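Local coordinates for xylose isomerase-like TIM barrel domain-containing protein (Thermus thermophilus, PDB 3AYV) that binds zinc ions in a xylose isomerase-like TIM barrel, is suggested to take part in protection against oxidative stress, and may act on DNA as its endonuclease relatives do, at residues F41-R45 / A86-A90; D91-S97 / G130-E136; P183-N189 / R218-V224. The contacts are given in a common frame with arbitrary orientation. Residues are numbered along the deposited sequence.

Interaction 1 (F41-R45 / A86-A90)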
loop_
_atom_site.group_PDB
_atom_site.type_symbol
_atom_site.label_atom_id
_atom_site.label_comp_id
_atom_site.label_asym_id
_atom_site.label_seq_id
_atom_site.Cartn_x
_atom_site.Cartn_y
_atom_site.Cartn_z
ATOM N N PHE A 41 -16.552 -11.588 3.075
ATOM C CA PHE A 41 -15.356 -12.184 2.477
ATOM C C PHE A 41 -15.736 -13.307 1.507
ATOM O O PHE A 41 -15.164 -13.424 0.409
ATOM C CB PHE A 41 -14.404 -12.678 3.568
ATOM C CG PHE A 41 -13.724 -11.562 4.301
ATOM C CD1 PHE A 41 -12.557 -10.990 3.791
ATOM C CD2 PHE A 41 -14.284 -11.041 5.463
ATOM C CE1 PHE A 41 -11.936 -9.919 4.456
ATOM C CE2 PHE A 41 -13.674 -9.974 6.133
ATOM C CZ PHE A 41 -12.493 -9.413 5.617
ATOM N N GLN A 42 -16.713 -14.113 1.917
ATOM C CA GLN A 42 -17.287 -15.156 1.046
ATOM C C GLN A 42 -17.898 -14.535 -0.213
ATOM O O GLN A 42 -17.621 -14.969 -1.335
ATOM C CB GLN A 42 -18.346 -15.961 1.797
ATOM C CG GLN A 42 -17.812 -16.902 2.876
ATOM C CD GLN A 42 -18.897 -17.827 3.434
ATOM O OE1 GLN A 42 -19.674 -18.435 2.674
ATOM N NE2 GLN A 42 -18.953 -17.945 4.766
ATOM N N SER A 43 -18.716 -13.502 -0.020
ATOM C CA SER A 43 -19.351 -12.812 -1.125
ATOM C C SER A 43 -18.344 -12.204 -2.101
ATOM O O SER A 43 -18.555 -12.251 -3.313
ATOM C CB SER A 43 -20.325 -11.754 -0.608
ATOM O OG SER A 43 -20.595 -10.787 -1.608
ATOM N N LEU A 44 -17.252 -11.637 -1.586
ATOM C CA LEU A 44 -16.258 -11.015 -2.449
ATOM C C LEU A 44 -15.485 -12.058 -3.245
ATOM O O LEU A 44 -15.289 -11.905 -4.443
ATOM C CB LEU A 44 -15.295 -10.132 -1.643
ATOM C CG LEU A 44 -14.144 -9.452 -2.396
ATOM C CD1 LEU A 44 -14.604 -8.657 -3.634
ATOM C CD2 LEU A 44 -13.368 -8.555 -1.414
ATOM N N ARG A 45 -15.060 -13.111 -2.562
ATOM C CA ARG A 45 -14.305 -14.198 -3.166
ATOM C C ARG A 45 -15.082 -14.890 -4.301
ATOM O O ARG A 45 -14.483 -15.331 -5.278
ATOM C CB ARG A 45 -13.892 -15.202 -2.080
ATOM C CG ARG A 45 -12.994 -16.346 -2.559
ATOM C CD ARG A 45 -12.716 -17.351 -1.451
ATOM N NE ARG A 45 -13.856 -17.548 -0.546
ATOM C CZ ARG A 45 -14.912 -18.333 -0.784
ATOM N NH1 ARG A 45 -15.011 -19.021 -1.920
ATOM N NH2 ARG A 45 -15.883 -18.427 0.128
ATOM N N ALA A 86 -5.391 -14.131 2.778
ATOM C CA ALA A 86 -5.167 -15.500 2.279
ATOM C C ALA A 86 -6.486 -16.126 1.842
ATOM O O ALA A 86 -6.543 -16.802 0.808
ATOM C CB ALA A 86 -4.497 -16.356 3.354
ATOM N N GLU A 87 -7.536 -15.883 2.622
ATOM C CA GLU A 87 -8.876 -16.335 2.309
ATOM C C GLU A 87 -9.380 -15.763 0.974
ATOM O O GLU A 87 -10.062 -16.460 0.199
ATOM C CB GLU A 87 -9.829 -15.999 3.465
ATOM C CG GLU A 87 -11.304 -16.240 3.157
ATOM C CD GLU A 87 -12.231 -15.963 4.338
ATOM O OE1 GLU A 87 -11.764 -15.431 5.383
ATOM O OE2 GLU A 87 -13.435 -16.293 4.206
ATOM N N LEU A 88 -9.039 -14.507 0.698
ATOM C CA LEU A 88 -9.415 -13.869 -0.551
ATOM C C LEU A 88 -8.474 -14.230 -1.690
ATOM O O LEU A 88 -8.666 -13.762 -2.813
ATOM C CB LEU A 88 -9.455 -12.341 -0.381
ATOM C CG LEU A 88 -10.499 -11.770 0.585
ATOM C CD1 LEU A 88 -10.147 -10.311 0.839
ATOM C CD2 LEU A 88 -11.913 -11.899 0.005
ATOM N N GLY A 89 -7.467 -15.063 -1.414
ATOM C CA GLY A 89 -6.456 -15.406 -2.418
ATOM C C GLY A 89 -5.569 -14.244 -2.858
ATOM O O GLY A 89 -5.144 -14.177 -4.012
ATOM N N ALA A 90 -5.285 -13.319 -1.938
ATOM C CA ALA A 90 -4.426 -12.172 -2.253
ATOM C C ALA A 90 -3.018 -12.589 -2.560
ATOM O O ALA A 90 -2.477 -13.499 -1.911
ATOM C CB ALA A 90 -4.422 -11.160 -1.062
HETATM O O HOH W 1 -14.628 -17.459 2.277
#
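Apolar side chains make up the buried part of this contact between helix 38-47 and the C-terminal end of helix 68-87. L88, just past the helix end, is central: its CA-CB bond points sideways, but both methyls meet helix 38-47. CD2 of L88 lies 3.9 Å from L44 CD2 and 3.6 Å from the carbonyl O of F41, while CD1 of L88 meets CD1 of F41 at 3.9 Å, at the edge of the ring. L9 flanks F41 and L44, and L52 of the barrel strand 52-55 lies against L88, so this cluster belongs to the layer between helices and barrel.

The polar contacts lie to one side, around R45 and E87. No direct hydrogen bond joins the segments; instead water 1 accepts from R45 NH2 (2.7 Å) and donates to E87 OE2 (2.6 Å). R45 also folds its aliphatic part over the helix end, with CD 3.2 Å from E87 O. The other carboxylate oxygen of E87, OE1, forms a salt bridge with R84, whose guanidinium in turn makes a cation-pi contact with F41.

G89, with positive phi, ends helix 68-87 in a Schellman motif, its N bonded to A86 O (3.0 Å), and the chain then turns toward strand 92-96. The contact thus rests on leucine and phenylalanine packing, while R45 reaches E87 through a water and R84 pairs with it directly.

Interaction 2 (D91-S97 / G130-E136). With ZN (zinc ion), chain E; ZN (zinc ion), chain F.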
loop_
_atom_site.group_PDB
_atom_site.type_symbol
_atom_site.label_atom_id
_atom_site.label_comp_id
_atom_site.label_asym_id
_atom_site.label_seq_id
_atom_site.Cartn_x
_atom_site.Cartn_y
_atom_site.Cartn_z
ATOM N N ASP A 91 -2.408 -11.937 -3.537
ATOM C CA ASP A 91 -0.998 -12.193 -3.826
ATOM C C ASP A 91 -0.094 -11.380 -2.897
ATOM O O ASP A 91 0.962 -11.861 -2.479
ATOM C CB ASP A 91 -0.638 -12.014 -5.317
ATOM C CG ASP A 91 -0.880 -10.580 -5.855
ATOM O OD1 ASP A 91 -1.414 -9.688 -5.143
ATOM O OD2 ASP A 91 -0.507 -10.349 -7.029
ATOM N N ARG A 92 -0.564 -10.181 -2.538
ATOM C CA ARG A 92 0.246 -9.233 -1.745
ATOM C C ARG A 92 -0.611 -8.562 -0.679
ATOM O O ARG A 92 -1.842 -8.449 -0.833
ATOM C CB ARG A 92 0.806 -8.150 -2.679
ATOM C CG ARG A 92 1.796 -8.671 -3.701
ATOM C CD ARG A 92 1.877 -7.802 -4.954
ATOM N NE ARG A 92 2.975 -8.291 -5.792
ATOM C CZ ARG A 92 3.754 -7.537 -6.561
ATOM N NH1 ARG A 92 3.592 -6.226 -6.615
ATOM N NH2 ARG A 92 4.724 -8.114 -7.272
ATOM N N ALA A 93 0.040 -8.102 0.403
ATOM C CA ALA A 93 -0.655 -7.358 1.464
ATOM C C ALA A 93 0.224 -6.179 1.801
ATOM O O ALA A 93 1.439 -6.343 2.051
ATOM C CB ALA A 93 -0.890 -8.230 2.726
ATOM N N VAL A 94 -0.380 -4.996 1.826
ATOM C CA VAL A 94 0.390 -3.755 1.999
ATOM C C VAL A 94 0.096 -3.201 3.385
ATOM O O VAL A 94 -1.052 -3.263 3.851
ATOM C CB VAL A 94 -0.041 -2.698 0.950
ATOM C CG1 VAL A 94 0.739 -1.392 1.150
ATOM C CG2 VAL A 94 0.190 -3.229 -0.488
ATOM N N PHE A 95 1.123 -2.631 4.034
ATOM C CA PHE A 95 0.935 -2.075 5.376
ATOM C C PHE A 95 1.864 -0.864 5.535
ATOM O O PHE A 95 2.811 -0.664 4.742
ATOM C CB PHE A 95 1.178 -3.147 6.470
ATOM C CG PHE A 95 2.636 -3.461 6.680
ATOM C CD1 PHE A 95 3.296 -4.340 5.822
ATOM C CD2 PHE A 95 3.354 -2.870 7.726
ATOM C CE1 PHE A 95 4.650 -4.609 5.978
ATOM C CE2 PHE A 95 4.724 -3.138 7.904
ATOM C CZ PHE A 95 5.371 -4.015 7.025
ATOM N N HIS A 96 1.557 -0.020 6.522
ATOM C CA HIS A 96 2.381 1.160 6.816
ATOM C C HIS A 96 3.325 0.877 7.975
ATOM O O HIS A 96 3.059 -0.026 8.768
ATOM C CB HIS A 96 1.473 2.313 7.292
ATOM C CG HIS A 96 0.581 2.861 6.228
ATOM N ND1 HIS A 96 -0.232 3.954 6.451
ATOM C CD2 HIS A 96 0.383 2.503 4.940
ATOM C CE1 HIS A 96 -0.913 4.227 5.351
ATOM N NE2 HIS A 96 -0.568 3.355 4.426
ATOM N N SER A 97 4.387 1.680 8.120
ATOM C CA SER A 97 5.340 1.449 9.239
ATOM C C SER A 97 4.798 1.799 10.633
ATOM O O SER A 97 5.348 1.337 11.650
ATOM C CB SER A 97 6.662 2.196 8.999
ATOM O OG SER A 97 6.513 3.585 9.308
ATOM N N GLY A 130 1.636 -17.721 2.167
ATOM C CA GLY A 130 1.990 -17.534 0.779
ATOM C C GLY A 130 1.604 -16.159 0.252
ATOM O O GLY A 130 1.405 -15.984 -0.944
ATOM N N VAL A 131 1.517 -15.190 1.155
ATOM C CA VAL A 131 1.166 -13.803 0.814
ATOM C C VAL A 131 2.448 -12.970 0.897
ATOM O O VAL A 131 3.205 -13.063 1.879
ATOM C CB VAL A 131 0.118 -13.264 1.811
ATOM C CG1 VAL A 131 -0.175 -11.756 1.567
ATOM C CG2 VAL A 131 -1.178 -14.124 1.773
ATOM N N ARG A 132 2.720 -12.188 -0.148
ATOM C CA ARG A 132 3.906 -11.334 -0.182
ATOM C C ARG A 132 3.615 -10.039 0.602
ATOM O O ARG A 132 2.640 -9.357 0.297
ATOM C CB ARG A 132 4.226 -10.983 -1.636
ATOM C CG ARG A 132 5.320 -9.934 -1.860
ATOM C CD ARG A 132 6.696 -10.413 -1.345
ATOM N NE ARG A 132 7.773 -9.539 -1.804
ATOM C CZ ARG A 132 9.040 -9.658 -1.415
ATOM N NH1 ARG A 132 9.370 -10.627 -0.574
ATOM N NH2 ARG A 132 9.977 -8.812 -1.859
ATOM N N LEU A 133 4.451 -9.725 1.601
ATOM C CA LEU A 133 4.204 -8.569 2.493
ATOM C C LEU A 133 4.947 -7.365 1.973
ATOM O O LEU A 133 6.127 -7.457 1.633
ATOM C CB LEU A 133 4.692 -8.877 3.912
ATOM C CG LEU A 133 4.230 -8.023 5.082
ATOM C CD1 LEU A 133 2.688 -8.082 5.246
ATOM C CD2 LEU A 133 4.907 -8.435 6.391
ATOM N N LEU A 134 4.266 -6.219 1.916
ATOM C CA LEU A 134 4.881 -5.023 1.339
ATOM C C LEU A 134 4.721 -3.866 2.294
ATOM O O LEU A 134 3.619 -3.566 2.718
ATOM C CB LEU A 134 4.229 -4.629 0.004
ATOM C CG LEU A 134 4.170 -5.732 -1.054
ATOM C CD1 LEU A 134 3.216 -5.319 -2.163
ATOM C CD2 LEU A 134 5.589 -5.974 -1.587
ATOM N N LEU A 135 5.830 -3.206 2.594
ATOM C CA LEU A 135 5.803 -1.986 3.407
ATOM C C LEU A 135 5.715 -0.757 2.516
ATOM O O LEU A 135 6.519 -0.587 1.595
ATOM C CB LEU A 135 7.093 -1.945 4.268
ATOM C CG LEU A 135 7.409 -0.713 5.132
ATOM C CD1 LEU A 135 6.229 -0.416 6.056
ATOM C CD2 LEU A 135 8.668 -1.007 5.905
ATOM N N GLU A 136 4.741 0.118 2.807
ATOM C CA GLU A 136 4.490 1.331 2.005
ATOM C C GLU A 136 5.040 2.550 2.754
ATOM O O GLU A 136 4.937 2.597 3.990
ATOM C CB GLU A 136 2.977 1.469 1.811
ATOM C CG GLU A 136 2.542 2.678 1.062
ATOM C CD GLU A 136 1.055 2.956 1.201
ATOM O OE1 GLU A 136 0.281 2.098 1.647
ATOM O OE2 GLU A 136 0.647 4.058 0.847
HETATM ZN ZN ZN E . -1.360 2.963 2.206
HETATM ZN ZN ZN F . -0.645 4.593 -0.743
HETATM O O HOH W 2 1.950 -14.398 -3.066
HETATM O O HOH W 3 5.064 3.758 6.274
HETATM O O HOH W 4 -2.512 3.439 0.511
HETATM O O HOH W 5 -2.986 4.671 2.904
HETATM O O HOH W 6 -2.455 6.103 -0.194
#
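Five backbone hydrogen bonds pair strands 92-96 and 132-136 in parallel. R132 N donates to D91 O (2.9 Å), A93 N to R132 O (2.9 Å), L134 N to A93 O (2.8 Å), F95 N to L134 O (3.0 Å) and E136 N to F95 O (2.8 Å). On the other edge of strand 92-96, R92 and V94 bond to strand 52-55, and L133 bonds onward to G158, as expected inside a TIM barrel.

Water completes the pairing beyond both ends. Water 2 donates to D91 O (2.8 Å) and G130 O (2.7 Å); water 3 accepts from S97 N (2.9 Å) and donates to E136 O (2.6 Å). The charged side chains find partners elsewhere: D91 forms a salt bridge with R4, R132 does so with E184, and R92 NH1 probably hydrogen-bonds to the E184 carbonyl.

A93, F95, L133 and L135 face the helices, where L135 CD1 makes an off-centre CH-pi contact 4.1 Å from the F95 ring centroid. R92, V94, L134, H96 and E136 line the barrel interior. Here H96 NE2 (2.4 Å) and E136 OE1 (1.9 Å) bind the zinc of chain E, joined by H55, while E136 OE2 (2.1 Å) binds that of chain F. The 3.2 Å between H96 NE2 and E136 OE1 thus reflects shared coordination, and one carboxylate bridges two metals at the C-terminal mouth of the barrel.

Interaction 3 (P183-N189 / R218-V224). With ZN (zinc ion), chain F.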
loop_
_atom_site.group_PDB
_atom_site.type_symbol
_atom_site.label_atom_id
_atom_site.label_comp_id
_atom_site.label_asym_id
_atom_site.label_seq_id
_atom_site.Cartn_x
_atom_site.Cartn_y
_atom_site.Cartn_z
ATOM N N PRO A 183 10.827 -0.447 -5.525
ATOM C CA PRO A 183 9.443 -0.865 -5.270
ATOM C C PRO A 183 8.941 -1.904 -6.268
ATOM O O PRO A 183 9.105 -1.726 -7.489
ATOM C CB PRO A 183 8.632 0.443 -5.424
ATOM C CG PRO A 183 9.490 1.343 -6.258
ATOM C CD PRO A 183 10.932 0.978 -5.903
ATOM N N GLU A 184 8.317 -2.955 -5.765
ATOM C CA GLU A 184 7.713 -3.929 -6.642
ATOM C C GLU A 184 6.234 -3.639 -6.869
ATOM O O GLU A 184 5.586 -4.314 -7.667
ATOM C CB GLU A 184 7.965 -5.361 -6.138
ATOM C CG GLU A 184 7.239 -5.746 -4.865
ATOM C CD GLU A 184 7.864 -6.949 -4.187
ATOM O OE1 GLU A 184 7.156 -7.959 -4.059
ATOM O OE2 GLU A 184 9.044 -6.871 -3.772
ATOM N N HIS A 185 5.728 -2.593 -6.196
ATOM C CA HIS A 185 4.298 -2.320 -6.095
ATOM C C HIS A 185 4.217 -0.814 -6.025
ATOM O O HIS A 185 4.978 -0.177 -5.280
ATOM C CB HIS A 185 3.770 -2.916 -4.789
ATOM C CG HIS A 185 2.343 -3.345 -4.823
ATOM N ND1 HIS A 185 1.351 -2.677 -4.137
ATOM C CD2 HIS A 185 1.744 -4.404 -5.410
ATOM C CE1 HIS A 185 0.202 -3.309 -4.296
ATOM N NE2 HIS A 185 0.413 -4.354 -5.082
ATOM N N LEU A 186 3.342 -0.221 -6.830
ATOM C CA LEU A 186 3.225 1.234 -6.823
ATOM C C LEU A 186 1.820 1.662 -6.514
ATOM O O LEU A 186 0.855 1.095 -7.047
ATOM C CB LEU A 186 3.710 1.860 -8.141
ATOM C CG LEU A 186 5.242 1.841 -8.177
ATOM C CD1 LEU A 186 5.723 0.647 -8.986
ATOM C CD2 LEU A 186 5.856 3.173 -8.651
ATOM N N HIS A 187 1.713 2.629 -5.607
ATOM C CA HIS A 187 0.441 3.266 -5.305
ATOM C C HIS A 187 0.396 4.565 -6.078
ATOM O O HIS A 187 1.217 5.456 -5.857
ATOM C CB HIS A 187 0.315 3.508 -3.802
ATOM C CG HIS A 187 -0.202 2.325 -3.050
ATOM N ND1 HIS A 187 -0.509 2.378 -1.709
ATOM C CD2 HIS A 187 -0.502 1.065 -3.452
ATOM C CE1 HIS A 187 -0.933 1.192 -1.303
ATOM N NE2 HIS A 187 -0.952 0.381 -2.344
ATOM N N LEU A 188 -0.553 4.653 -7.005
ATOM C CA LEU A 188 -0.596 5.761 -7.960
ATOM C C LEU A 188 -1.778 6.679 -7.757
ATOM O O LEU A 188 -2.904 6.219 -7.596
ATOM C CB LEU A 188 -0.654 5.226 -9.384
ATOM C CG LEU A 188 0.535 4.355 -9.832
ATOM C CD1 LEU A 188 0.220 3.938 -11.274
ATOM C CD2 LEU A 188 1.815 5.149 -9.782
ATOM N N ASN A 189 -1.487 7.972 -7.754
ATOM C CA ASN A 189 -2.496 9.026 -7.791
ATOM C C ASN A 189 -1.756 10.341 -7.958
ATOM O O ASN A 189 -0.536 10.313 -8.135
ATOM C CB ASN A 189 -3.407 8.996 -6.541
ATOM C CG ASN A 189 -2.638 9.120 -5.231
ATOM O OD1 ASN A 189 -1.643 9.844 -5.143
ATOM N ND2 ASN A 189 -3.102 8.403 -4.204
ATOM N N ARG A 218 5.369 -3.406 -13.387
ATOM C CA ARG A 218 5.091 -3.707 -11.978
ATOM C C ARG A 218 3.600 -3.576 -11.677
ATOM O O ARG A 218 2.846 -2.954 -12.440
ATOM C CB ARG A 218 5.849 -2.731 -11.067
ATOM C CG ARG A 218 7.225 -3.195 -10.571
ATOM C CD ARG A 218 8.289 -3.117 -11.629
ATOM N NE ARG A 218 9.611 -2.852 -11.062
ATOM C CZ ARG A 218 10.634 -2.378 -11.758
ATOM N NH1 ARG A 218 10.496 -2.130 -13.063
ATOM N NH2 ARG A 218 11.800 -2.158 -11.163
ATOM N N THR A 219 3.173 -4.148 -10.559
ATOM C CA THR A 219 1.790 -4.008 -10.140
ATOM C C THR A 219 1.567 -2.547 -9.761
ATOM O O THR A 219 2.376 -1.961 -9.029
ATOM C CB THR A 219 1.433 -4.949 -8.996
ATOM O OG1 THR A 219 1.664 -6.305 -9.416
ATOM C CG2 THR A 219 -0.045 -4.798 -8.617
ATOM N N MET A 220 0.491 -1.972 -10.304
ATOM C CA MET A 220 0.126 -0.590 -10.058
ATOM C C MET A 220 -1.292 -0.522 -9.514
ATOM O O MET A 220 -2.211 -1.147 -10.063
ATOM C CB MET A 220 0.270 0.219 -11.334
ATOM C CG MET A 220 1.721 0.473 -11.717
ATOM S SD MET A 220 1.810 1.106 -13.382
ATOM C CE MET A 220 1.213 -0.327 -14.299
ATOM N N VAL A 221 -1.458 0.209 -8.409
ATOM C CA VAL A 221 -2.738 0.311 -7.746
ATOM C C VAL A 221 -3.193 1.761 -7.882
ATOM O O VAL A 221 -2.474 2.676 -7.507
ATOM C CB VAL A 221 -2.655 -0.020 -6.225
ATOM C CG1 VAL A 221 -4.047 0.174 -5.578
ATOM C CG2 VAL A 221 -2.189 -1.447 -6.014
ATOM N N LEU A 222 -4.363 1.961 -8.455
ATOM C CA LEU A 222 -4.928 3.293 -8.555
ATOM C C LEU A 222 -5.624 3.611 -7.237
ATOM O O LEU A 222 -6.700 3.100 -6.936
ATOM C CB LEU A 222 -5.903 3.395 -9.737
ATOM C CG LEU A 222 -5.257 3.067 -11.089
ATOM C CD1 LEU A 222 -6.316 3.128 -12.190
ATOM C CD2 LEU A 222 -4.116 4.046 -11.388
ATOM N N GLU A 223 -4.971 4.452 -6.449
ATOM C CA GLU A 223 -5.480 4.882 -5.164
ATOM C C GLU A 223 -6.163 6.221 -5.384
ATOM O O GLU A 223 -5.655 7.273 -5.005
ATOM C CB GLU A 223 -4.318 4.996 -4.208
ATOM C CG GLU A 223 -3.916 3.603 -3.774
ATOM C CD GLU A 223 -3.513 3.578 -2.377
ATOM O OE1 GLU A 223 -4.003 2.700 -1.604
ATOM O OE2 GLU A 223 -2.684 4.461 -2.072
ATOM N N VAL A 224 -7.302 6.151 -6.060
ATOM C CA VAL A 224 -7.971 7.321 -6.605
ATOM C C VAL A 224 -9.398 7.346 -6.096
ATOM O O VAL A 224 -10.108 6.329 -6.144
ATOM C CB VAL A 224 -7.924 7.298 -8.165
ATOM C CG1 VAL A 224 -8.804 8.371 -8.779
ATOM C CG2 VAL A 224 -6.486 7.494 -8.658
HETATM ZN ZN ZN F . -0.645 4.593 -0.743
HETATM O O HOH W 7 5.332 -6.215 -9.686
HETATM O O HOH W 4 -2.512 3.439 0.511
HETATM O O HOH W 6 -2.455 6.103 -0.194
#
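H187 projects from the strand into the barrel interior, and its m rotamer places ND1 2.4 Å from the zinc of chain F; NE2 bonds to E27. E223 reaches the same ion by a different route: its CA-CB bond points sideways, its m chi1 lays CG over the H187 ring, 4.2 Å from the centroid, as a CH-pi contact, and chi2 of -143°, between wells, then carries the carboxylate so that OE2 lies 2.4 Å from that zinc. E136 and D162 complete the protein ligands.

Strands 185-188 and 219-222 are the last two of the eight-stranded TIM barrel, paired in parallel by L186 N to T219 O (3.0 Å), V221 N to L186 O (2.8 Å) and L188 N to V221 O (2.8 Å).

On the outer face, L188 takes the m,t rotamer and sets CD1 3.7 Å from M220 CB. Past the strands, N189 uses a p rotamer to donate from ND2 to E223 O (2.9 Å), while E223 N bonds to L188 O (3.0 Å).

In the fold
Along the chain the three contacts come in series, with neither nesting nor crossing. Interaction 1 closes the first loop, bringing helix 38-47 against the end of helix 68-87, with strand 52-55 within it. The chain runs on into interaction 2, whose loop is largely helical and returns as the next barrel strand; V131 touches A86 and A90, joining the helical layer to the barrel. After strand 158-162, interaction 3 follows, its loop containing neither helix nor strand and returning as the eighth strand, which pairs with strand 3-8 to close the barrel. Interactions 2 and 3 meet at both ends of the barrel: the R132–E184 salt bridge at the N-terminal end, the zinc of chain F at the C-terminal mouth.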